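Long-range contacts in Rho guanine nucleotide exchange factor 12 (Homo sapiens, PDB 1TXD), which acts as a guanine nucleotide exchange factor for the GTPase RhoA, represented here by its DH and PH domains: residues N30-T35 and L179-I184; I68-E73 and A122-N127; E115-A120 and R205-F210. The protein carries 1 engineered substitution. All blocks are in the same frame, centred on the assembly; numbering follows the deposited sequence.

Interaction 1 (N30-T35 and L179-I184); sequences NELFYT and LLLDNI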
loop_
_atom_site.group_PDB
_atom_site.type_symbol
_atom_site.label_atom_id
_atom_site.label_comp_id
_atom_site.label_asym_id
_atom_site.label_seq_id
_atom_site.Cartn_x
_atom_site.Cartn_y
_atom_site.Cartn_z
ATOM N N ASN A 30 20.659 10.392 17.978
ATOM C CA ASN A 30 21.368 10.845 16.800
ATOM C C ASN A 30 21.100 10.003 15.565
ATOM O O ASN A 30 21.205 10.512 14.453
ATOM C CB ASN A 30 22.858 10.896 17.063
ATOM C CG ASN A 30 23.272 12.224 17.519
ATOM O OD1 ASN A 30 23.586 13.091 16.707
ATOM N ND2 ASN A 30 23.266 12.431 18.850
ATOM N N GLU A 31 20.777 8.728 15.790
ATOM C CA GLU A 31 20.355 7.837 14.750
ATOM C C GLU A 31 19.018 8.314 14.151
ATOM O O GLU A 31 18.842 8.240 12.952
ATOM C CB GLU A 31 20.237 6.402 15.307
ATOM C CG GLU A 31 19.910 5.287 14.313
ATOM C CD GLU A 31 20.975 5.064 13.246
ATOM O OE1 GLU A 31 21.843 5.967 13.054
ATOM O OE2 GLU A 31 20.929 3.991 12.570
ATOM N N LEU A 32 18.098 8.776 14.996
ATOM C CA LEU A 32 16.821 9.246 14.565
ATOM C C LEU A 32 17.035 10.499 13.737
ATOM O O LEU A 32 16.544 10.568 12.598
ATOM C CB LEU A 32 15.894 9.538 15.741
ATOM C CG LEU A 32 14.694 10.442 15.419
ATOM C CD1 LEU A 32 13.689 9.795 14.441
ATOM C CD2 LEU A 32 14.031 10.815 16.679
ATOM N N PHE A 33 17.831 11.430 14.253
ATOM C CA PHE A 33 18.090 12.646 13.513
ATOM C C PHE A 33 18.794 12.380 12.181
ATOM O O PHE A 33 18.330 12.851 11.172
ATOM C CB PHE A 33 18.872 13.674 14.329
ATOM C CG PHE A 33 18.132 14.202 15.557
ATOM C CD1 PHE A 33 16.957 13.616 16.027
ATOM C CD2 PHE A 33 18.653 15.278 16.265
ATOM C CE1 PHE A 33 16.321 14.098 17.188
ATOM C CE2 PHE A 33 18.012 15.756 17.402
ATOM C CZ PHE A 33 16.841 15.164 17.848
ATOM N N TYR A 34 19.870 11.592 12.191
ATOM C CA TYR A 34 20.692 11.353 11.029
ATOM C C TYR A 34 19.931 10.656 9.881
ATOM O O TYR A 34 20.101 11.030 8.737
ATOM C CB TYR A 34 21.931 10.515 11.422
ATOM C CG TYR A 34 22.873 10.211 10.265
ATOM C CD1 TYR A 34 24.030 10.983 10.065
ATOM C CD2 TYR A 34 22.613 9.143 9.347
ATOM C CE1 TYR A 34 24.909 10.720 8.990
ATOM C CE2 TYR A 34 23.470 8.894 8.271
ATOM C CZ TYR A 34 24.623 9.688 8.106
ATOM O OH TYR A 34 25.500 9.467 7.075
ATOM N N THR A 35 19.144 9.631 10.198
ATOM C CA THR A 35 18.428 8.873 9.192
ATOM C C THR A 35 17.232 9.685 8.706
ATOM O O THR A 35 16.740 9.418 7.643
ATOM C CB THR A 35 17.931 7.535 9.730
ATOM O OG1 THR A 35 17.166 7.753 10.928
ATOM C CG2 THR A 35 19.087 6.662 10.160
ATOM N N LEU A 179 10.846 1.740 15.954
ATOM C CA LEU A 179 12.016 1.058 16.483
ATOM C C LEU A 179 13.010 2.110 16.992
ATOM O O LEU A 179 13.560 2.002 18.089
ATOM C CB LEU A 179 12.641 0.197 15.378
ATOM C CG LEU A 179 11.693 -0.697 14.544
ATOM C CD1 LEU A 179 12.340 -1.194 13.208
ATOM C CD2 LEU A 179 11.203 -1.881 15.446
ATOM N N LEU A 180 13.193 3.153 16.208
ATOM C CA LEU A 180 14.024 4.280 16.612
ATOM C C LEU A 180 13.600 4.885 17.950
ATOM O O LEU A 180 14.448 5.157 18.795
ATOM C CB LEU A 180 14.006 5.348 15.544
ATOM C CG LEU A 180 14.678 4.962 14.229
ATOM C CD1 LEU A 180 14.201 5.843 13.084
ATOM C CD2 LEU A 180 16.204 5.007 14.336
ATOM N N LEU A 181 12.292 5.062 18.147
ATOM C CA LEU A 181 11.761 5.635 19.376
ATOM C C LEU A 181 11.828 4.627 20.534
ATOM O O LEU A 181 12.131 5.007 21.647
ATOM C CB LEU A 181 10.337 6.212 19.178
ATOM C CG LEU A 181 10.329 7.674 18.676
ATOM C CD1 LEU A 181 10.837 7.733 17.296
ATOM C CD2 LEU A 181 8.962 8.330 18.672
ATOM N N ASP A 182 11.561 3.353 20.277
ATOM C CA ASP A 182 11.735 2.331 21.295
ATOM C C ASP A 182 13.169 2.325 21.847
ATOM O O ASP A 182 13.390 2.076 23.031
ATOM C CB ASP A 182 11.483 0.945 20.733
ATOM C CG ASP A 182 10.026 0.604 20.588
ATOM O OD1 ASP A 182 9.140 1.326 21.076
ATOM O OD2 ASP A 182 9.698 -0.443 19.988
ATOM N N ASN A 183 14.143 2.603 20.986
ATOM C CA ASN A 183 15.547 2.541 21.392
ATOM C C ASN A 183 15.919 3.755 22.211
ATOM O O ASN A 183 16.700 3.659 23.158
ATOM C CB ASN A 183 16.470 2.419 20.188
ATOM C CG ASN A 183 16.825 0.993 19.884
ATOM O OD1 ASN A 183 16.635 0.093 20.717
ATOM N ND2 ASN A 183 17.356 0.765 18.696
ATOM N N ILE A 184 15.349 4.896 21.862
ATOM C CA ILE A 184 15.530 6.074 22.684
ATOM C C ILE A 184 14.938 5.756 24.064
ATOM O O ILE A 184 15.594 5.972 25.063
ATOM C CB ILE A 184 14.907 7.322 22.032
ATOM C CG1 ILE A 184 15.604 7.628 20.695
ATOM C CG2 ILE A 184 15.057 8.505 22.957
ATOM C CD1 ILE A 184 14.878 8.610 19.809
#
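Leu180 divides its two methyls among three residues of the facing helix, CD2 to Glu31 and CD1 to Thr35 and Leu32. The helices run nearly antiparallel (154° between their N-to-C directions), and their axes approach to 9.8 Å. That spacing is bridged by side chains alone, with no hydrogen bond crossing the interface. Leu180 CD2 lies 3.7 Å from Glu31 CG, so the aliphatic part of the glutamate does the touching. Its chain bends at chi2 and crosses the leucine at about a right angle, while Glu31 as a whole stays exposed. The other branch, Leu180 CD1, is 4.1 Å from Thr35 OG1 and 4.2 Å from Leu32 CD1. Leu32 divides its branches too: CD2 reaches Ile184 CD1 at 3.9 Å, again crosswise, and meets Leu181 CD1 more loosely at 4.5 Å. Thr35 places OG1 between the backbone N and the carbonyl carbon (chi1 53°), from where it donates to Glu31 O at 2.7 Å. That carbonyl also accepts Thr35 N, so two donors grip it. Thr35 OG1 is further engaged by Arg173 NH1, which ties the hydroxyl to helix 169-186. Leu32 also packs on Met86 and Leu105, carrying the contact into the core. Leucine and isoleucine methyls, with exposed Glu31 at the margin, join helix 20-57 to helix 169-186, two long helices of the all-helical bundle characteristic of the DH domain.

Interaction 2 (I68-E73 and A122-N127); sequences IFSNLE and ATFCSN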
loop_
_atom_site.group_PDB
_atom_site.type_symbol
_atom_site.label_atom_id
_atom_site.label_comp_id
_atom_site.label_asym_id
_atom_site.label_seq_id
_atom_site.Cartn_x
_atom_site.Cartn_y
_atom_site.Cartn_z
ATOM N N ILE A 68 1.444 9.281 -10.856
ATOM C CA ILE A 68 2.815 8.730 -10.601
ATOM C C ILE A 68 3.414 9.237 -9.246
ATOM O O ILE A 68 3.812 8.421 -8.412
ATOM C CB ILE A 68 3.735 8.974 -11.780
ATOM C CG1 ILE A 68 3.226 8.125 -12.986
ATOM C CG2 ILE A 68 5.161 8.598 -11.421
ATOM C CD1 ILE A 68 4.016 8.321 -14.195
ATOM N N PHE A 69 3.284 10.536 -9.018
ATOM C CA PHE A 69 3.913 11.277 -7.919
ATOM C C PHE A 69 3.018 11.789 -6.815
ATOM O O PHE A 69 3.512 12.206 -5.756
ATOM C CB PHE A 69 4.621 12.526 -8.528
ATOM C CG PHE A 69 5.712 12.183 -9.484
ATOM C CD1 PHE A 69 6.890 11.547 -9.020
ATOM C CD2 PHE A 69 5.594 12.509 -10.856
ATOM C CE1 PHE A 69 7.917 11.185 -9.934
ATOM C CE2 PHE A 69 6.598 12.153 -11.787
ATOM C CZ PHE A 69 7.785 11.528 -11.328
ATOM N N SER A 70 1.711 11.856 -7.084
ATOM C CA SER A 70 0.691 12.249 -6.105
ATOM C C SER A 70 1.162 13.385 -5.254
ATOM O O SER A 70 1.473 14.546 -5.747
ATOM C CB SER A 70 0.201 11.006 -5.329
ATOM O OG SER A 70 1.252 10.403 -4.508
ATOM N N ASN A 71 1.236 13.112 -3.966
ATOM C CA ASN A 71 1.537 14.137 -2.957
ATOM C C ASN A 71 2.980 14.085 -2.510
ATOM O O ASN A 71 3.254 14.422 -1.401
ATOM C CB ASN A 71 0.612 14.032 -1.759
ATOM C CG ASN A 71 0.890 12.821 -0.933
ATOM O OD1 ASN A 71 1.439 11.864 -1.437
ATOM N ND2 ASN A 71 0.646 12.904 0.371
ATOM N N LEU A 72 3.891 13.715 -3.415
ATOM C CA LEU A 72 5.328 13.889 -3.211
ATOM C C LEU A 72 5.721 15.284 -2.618
ATOM O O LEU A 72 6.507 15.367 -1.676
ATOM C CB LEU A 72 6.152 13.742 -4.532
ATOM C CG LEU A 72 7.664 13.863 -4.296
ATOM C CD1 LEU A 72 8.175 12.788 -3.287
ATOM C CD2 LEU A 72 8.398 13.671 -5.637
ATOM N N GLU A 73 5.141 16.325 -3.139
ATOM C CA GLU A 73 5.427 17.711 -2.668
ATOM C C GLU A 73 5.163 17.825 -1.114
ATOM O O GLU A 73 5.957 18.391 -0.380
ATOM C CB GLU A 73 4.520 18.663 -3.405
ATOM C CG GLU A 73 4.766 20.169 -3.303
ATOM C CD GLU A 73 3.673 20.957 -4.048
ATOM O OE1 GLU A 73 3.030 21.871 -3.482
ATOM O OE2 GLU A 73 3.419 20.675 -5.243
ATOM N N ALA A 122 -0.233 8.287 4.070
ATOM C CA ALA A 122 -1.284 7.296 3.662
ATOM C C ALA A 122 -1.628 7.523 2.201
ATOM O O ALA A 122 -1.857 6.564 1.445
ATOM C CB ALA A 122 -2.593 7.425 4.523
ATOM N N THR A 123 -1.648 8.794 1.820
ATOM C CA THR A 123 -1.932 9.193 0.437
ATOM C C THR A 123 -0.760 8.789 -0.497
ATOM O O THR A 123 -0.965 8.067 -1.497
ATOM C CB THR A 123 -2.204 10.688 0.380
ATOM O OG1 THR A 123 -3.452 10.964 1.046
ATOM C CG2 THR A 123 -2.395 11.178 -1.022
ATOM N N PHE A 124 0.460 9.259 -0.188
ATOM C CA PHE A 124 1.629 8.803 -0.944
ATOM C C PHE A 124 1.730 7.279 -1.013
ATOM O O PHE A 124 1.744 6.705 -2.085
ATOM C CB PHE A 124 2.932 9.377 -0.461
ATOM C CG PHE A 124 4.059 9.116 -1.398
ATOM C CD1 PHE A 124 4.176 9.824 -2.545
ATOM C CD2 PHE A 124 5.039 8.209 -1.100
ATOM C CE1 PHE A 124 5.208 9.598 -3.427
ATOM C CE2 PHE A 124 6.077 7.997 -1.985
ATOM C CZ PHE A 124 6.162 8.697 -3.123
ATOM N N CYS A 125 1.748 6.612 0.109
ATOM C CA CYS A 125 2.074 5.219 0.117
ATOM C C CYS A 125 0.980 4.288 -0.453
ATOM O O CYS A 125 1.283 3.237 -0.983
ATOM C CB CYS A 125 2.419 4.752 1.557
ATOM S SG CYS A 125 3.823 5.573 2.363
ATOM N N SER A 126 -0.280 4.651 -0.277
ATOM C CA SER A 126 -1.417 3.824 -0.731
ATOM C C SER A 126 -1.535 3.948 -2.242
ATOM O O SER A 126 -2.004 3.073 -2.881
ATOM C CB SER A 126 -2.739 4.249 -0.051
ATOM O OG SER A 126 -3.132 5.553 -0.476
ATOM N N ASN A 127 -1.031 5.044 -2.779
ATOM C CA ASN A 127 -0.932 5.241 -4.199
ATOM C C ASN A 127 0.156 4.498 -4.966
ATOM O O ASN A 127 0.112 4.457 -6.234
ATOM C CB ASN A 127 -0.668 6.716 -4.534
ATOM C CG ASN A 127 -0.993 7.020 -5.985
ATOM O OD1 ASN A 127 -1.989 6.580 -6.454
ATOM N ND2 ASN A 127 -0.101 7.666 -6.706
HETATM O O HOH W 1 2.772 8.509 -5.928
#
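Asn71 and Phe124 bring their CA atoms within 5.7 Å where the type II' turn Phe69 to Leu72, closed by Leu72 N to Phe69 O at 2.8 Å and with positive phi at Ser70 (40°), faces the last turns of helix 112-126. In Asn71, chi1 of 70° puts CG between the backbone N and the carbonyl carbon, on the way to the helix, where OD1 and ND2 touch Phe124 and Thr123. Its OD1 sits 3.1 Å from Phe124 N, but the angle is too poor for a hydrogen bond; the same oxygen lies at the edge of the Phe124 ring, near its plane, as does Phe69 O. ND2 passes Thr123 CB at 3.6 Å and donates to Ala120 O. Leu72 CD1 adds a loose apolar touch on Phe124 CE1 at 4.4 Å. Beside the ring, one water links both segments: it donates to Ile68 O (2.7 Å), accepts from Asn127 ND2 (3.1 Å) and bonds Ser70 OG (2.8 Å). Asn127 ND2 also donates to Lys67 O. Since no direct hydrogen bond spans the two segments, their polar link is the water, and the carbonyl-type oxygens at the edge of Phe124 are consistent with a weak electrostatic attraction to its ring hydrogens.

Interaction 3 (E115-A120 and R205-F210); sequences EKLKHA and RQILNF. Engineered in segment 205-210: Phe210 (natural residue Tyr).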
loop_
_atom_site.group_PDB
_atom_site.type_symbol
_atom_site.label_atom_id
_atom_site.label_comp_id
_atom_site.label_asym_id
_atom_site.label_seq_id
_atom_site.Cartn_x
_atom_site.Cartn_y
_atom_site.Cartn_z
ATOM N N GLU A 115 -1.596 13.518 12.844
ATOM C CA GLU A 115 -2.600 13.620 11.765
ATOM C C GLU A 115 -1.973 14.024 10.440
ATOM O O GLU A 115 -2.325 13.506 9.406
ATOM C CB GLU A 115 -3.715 14.624 12.115
ATOM C CG GLU A 115 -4.411 14.346 13.441
ATOM C CD GLU A 115 -5.435 13.229 13.340
ATOM O OE1 GLU A 115 -5.803 12.825 12.210
ATOM O OE2 GLU A 115 -5.891 12.764 14.398
ATOM N N LYS A 116 -1.074 14.982 10.465
ATOM C CA LYS A 116 -0.453 15.428 9.263
ATOM C C LYS A 116 0.402 14.279 8.634
ATOM O O LYS A 116 0.280 14.040 7.479
ATOM C CB LYS A 116 0.374 16.673 9.530
ATOM C CG LYS A 116 1.153 17.125 8.311
ATOM C CD LYS A 116 1.765 18.534 8.519
ATOM C CE LYS A 116 2.242 19.172 7.194
ATOM N NZ LYS A 116 1.217 20.183 6.632
ATOM N N LEU A 117 1.208 13.569 9.419
ATOM C CA LEU A 117 2.071 12.530 8.903
ATOM C C LEU A 117 1.273 11.367 8.435
ATOM O O LEU A 117 1.510 10.928 7.345
ATOM C CB LEU A 117 3.135 12.078 9.941
ATOM C CG LEU A 117 4.059 10.916 9.649
ATOM C CD1 LEU A 117 4.738 11.159 8.343
ATOM C CD2 LEU A 117 5.110 10.696 10.785
ATOM N N LYS A 118 0.313 10.888 9.226
ATOM C CA LYS A 118 -0.430 9.705 8.831
ATOM C C LYS A 118 -1.250 9.979 7.564
ATOM O O LYS A 118 -1.203 9.197 6.654
ATOM C CB LYS A 118 -1.261 9.107 9.980
ATOM C CG LYS A 118 -2.717 9.490 10.116
ATOM C CD LYS A 118 -3.219 9.145 11.544
ATOM C CE LYS A 118 -4.727 8.873 11.650
ATOM N NZ LYS A 118 -5.126 8.434 13.028
ATOM N N HIS A 119 -1.914 11.131 7.450
ATOM C CA HIS A 119 -2.651 11.410 6.191
ATOM C C HIS A 119 -1.796 11.621 4.981
ATOM O O HIS A 119 -2.132 11.203 3.897
ATOM C CB HIS A 119 -3.625 12.554 6.350
ATOM C CG HIS A 119 -4.810 12.182 7.171
ATOM N ND1 HIS A 119 -6.035 11.935 6.628
ATOM C CD2 HIS A 119 -4.965 12.064 8.503
ATOM C CE1 HIS A 119 -6.903 11.662 7.591
ATOM N NE2 HIS A 119 -6.273 11.741 8.734
ATOM N N ALA A 120 -0.634 12.206 5.164
ATOM C CA ALA A 120 0.186 12.487 3.999
ATOM C C ALA A 120 0.844 11.194 3.552
ATOM O O ALA A 120 0.818 10.847 2.364
ATOM C CB ALA A 120 1.204 13.535 4.288
ATOM N N ARG A 205 3.501 3.708 15.974
ATOM C CA ARG A 205 2.892 2.431 15.633
ATOM C C ARG A 205 1.474 2.598 15.121
ATOM O O ARG A 205 1.134 1.988 14.135
ATOM C CB ARG A 205 2.927 1.473 16.829
ATOM C CG ARG A 205 3.895 0.318 16.622
ATOM C CD ARG A 205 4.083 -0.574 17.832
ATOM N NE ARG A 205 5.513 -0.600 18.068
ATOM C CZ ARG A 205 6.136 -0.079 19.112
ATOM N NH1 ARG A 205 5.490 0.485 20.133
ATOM N NH2 ARG A 205 7.435 -0.148 19.128
ATOM N N GLN A 206 0.659 3.426 15.781
ATOM C CA GLN A 206 -0.685 3.774 15.277
ATOM C C GLN A 206 -0.646 4.357 13.852
ATOM O O GLN A 206 -1.438 3.980 13.028
ATOM C CB GLN A 206 -1.368 4.805 16.180
ATOM C CG GLN A 206 -2.144 4.250 17.383
ATOM C CD GLN A 206 -2.884 5.361 18.145
ATOM O OE1 GLN A 206 -2.781 5.439 19.374
ATOM N NE2 GLN A 206 -3.583 6.246 17.412
ATOM N N ILE A 207 0.250 5.305 13.611
ATOM C CA ILE A 207 0.449 5.912 12.295
ATOM C C ILE A 207 0.783 4.859 11.235
ATOM O O ILE A 207 0.214 4.848 10.154
ATOM C CB ILE A 207 1.583 6.928 12.346
ATOM C CG1 ILE A 207 1.156 8.182 13.077
ATOM C CG2 ILE A 207 2.058 7.272 10.975
ATOM C CD1 ILE A 207 2.334 9.183 13.372
ATOM N N LEU A 208 1.735 4.003 11.550
ATOM C CA LEU A 208 2.132 2.956 10.656
ATOM C C LEU A 208 0.932 2.076 10.338
ATOM O O LEU A 208 0.692 1.817 9.169
ATOM C CB LEU A 208 3.258 2.117 11.269
ATOM C CG LEU A 208 3.676 0.845 10.549
ATOM C CD1 LEU A 208 4.163 1.147 9.152
ATOM C CD2 LEU A 208 4.742 0.016 11.409
ATOM N N ASN A 209 0.200 1.612 11.359
ATOM C CA ASN A 209 -0.987 0.795 11.136
ATOM C C ASN A 209 -2.060 1.444 10.257
ATOM O O ASN A 209 -2.720 0.732 9.506
ATOM C CB ASN A 209 -1.625 0.360 12.466
ATOM C CG ASN A 209 -0.747 -0.596 13.243
ATOM O OD1 ASN A 209 -0.523 -0.412 14.447
ATOM N ND2 ASN A 209 -0.241 -1.625 12.564
ATOM N N PHE A 210 -2.223 2.775 10.358
ATOM C CA PHE A 210 -3.189 3.539 9.549
ATOM C C PHE A 210 -2.685 3.587 8.127
ATOM O O PHE A 210 -3.432 3.523 7.171
ATOM C CB PHE A 210 -3.320 4.980 10.094
ATOM C CG PHE A 210 -4.280 5.896 9.306
ATOM C CD1 PHE A 210 -3.819 6.704 8.287
ATOM C CD2 PHE A 210 -5.639 5.966 9.649
ATOM C CE1 PHE A 210 -4.701 7.575 7.579
ATOM C CE2 PHE A 210 -6.527 6.814 8.963
ATOM C CZ PHE A 210 -6.044 7.624 7.908
#
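Leu117 opens the contact on its buried side, meeting Ile207 at a right angle with CD2 4.1 Å from Ile207 CD1. The two helices are close to parallel, crossing at -25° with their axes 9.1 Å apart, and the contact is carried on the first of them by Leu117, Lys118 and His119. Lys118 comes next and has the largest share of the contact within its segment. Its CB touches Ile207 CG2 at 3.9 Å, and from there the chain turns over the ring of Phe210, an engineered residue that is tyrosine in the natural sequence. The first torsion of Lys118 lies well off a staggered value (chi1 95°); beyond CG the chain is extended, and the two side chains cross at about a right angle, with lysine methylenes over one ring face. Contact is made along its length: CG is 3.5 Å from Phe210 CD1, while CE lies over the centre of the face, 3.7 Å from the ring centroid, as a CH-pi contact. Farther on, Lys118 NZ stands 4.7 Å from that centroid, giving an off-centre cation-pi interaction. His119 then approaches the far end of the ring: Phe210 CZ lies over one face of the imidazole, offset toward its rim, 4.1 Å from His119 CE1. The two planes are inclined at 45°, an oblique pair. The chemistry thus changes across the helix pair, from branched aliphatics at the buried Leu117 to a lysine laid over an aromatic face, where methylene packing supplies most of the contact and the ammonium charge probably adds a modest attraction to the ring electrons.

Overall arrangement
All three contacts lie within the DH domain, and their segments come along the chain as 30-35, 68-73, 115-120, 122-127, 179-184 and 205-210. Interactions 2 and 3 share helix 112-126, their centres 13 Å apart, and meet through Ala122 CB against Phe210 CE1 at 3.7 Å. Interaction 1 lies about 18 Å from interaction 3, centre to centre, and joins it through a salt bridge, Asp182 OD2 to Arg205 NH2, modelled unusually short so that its exact length is doubtful, between the consecutive helices 169-186 and 191-230. Interactions 1 and 2 are about 25 Å apart between centres and do not touch. Sequence-distant helices are therefore joined at three places along one elongated bundle, whose helix 191-230 runs on towards the PH domain.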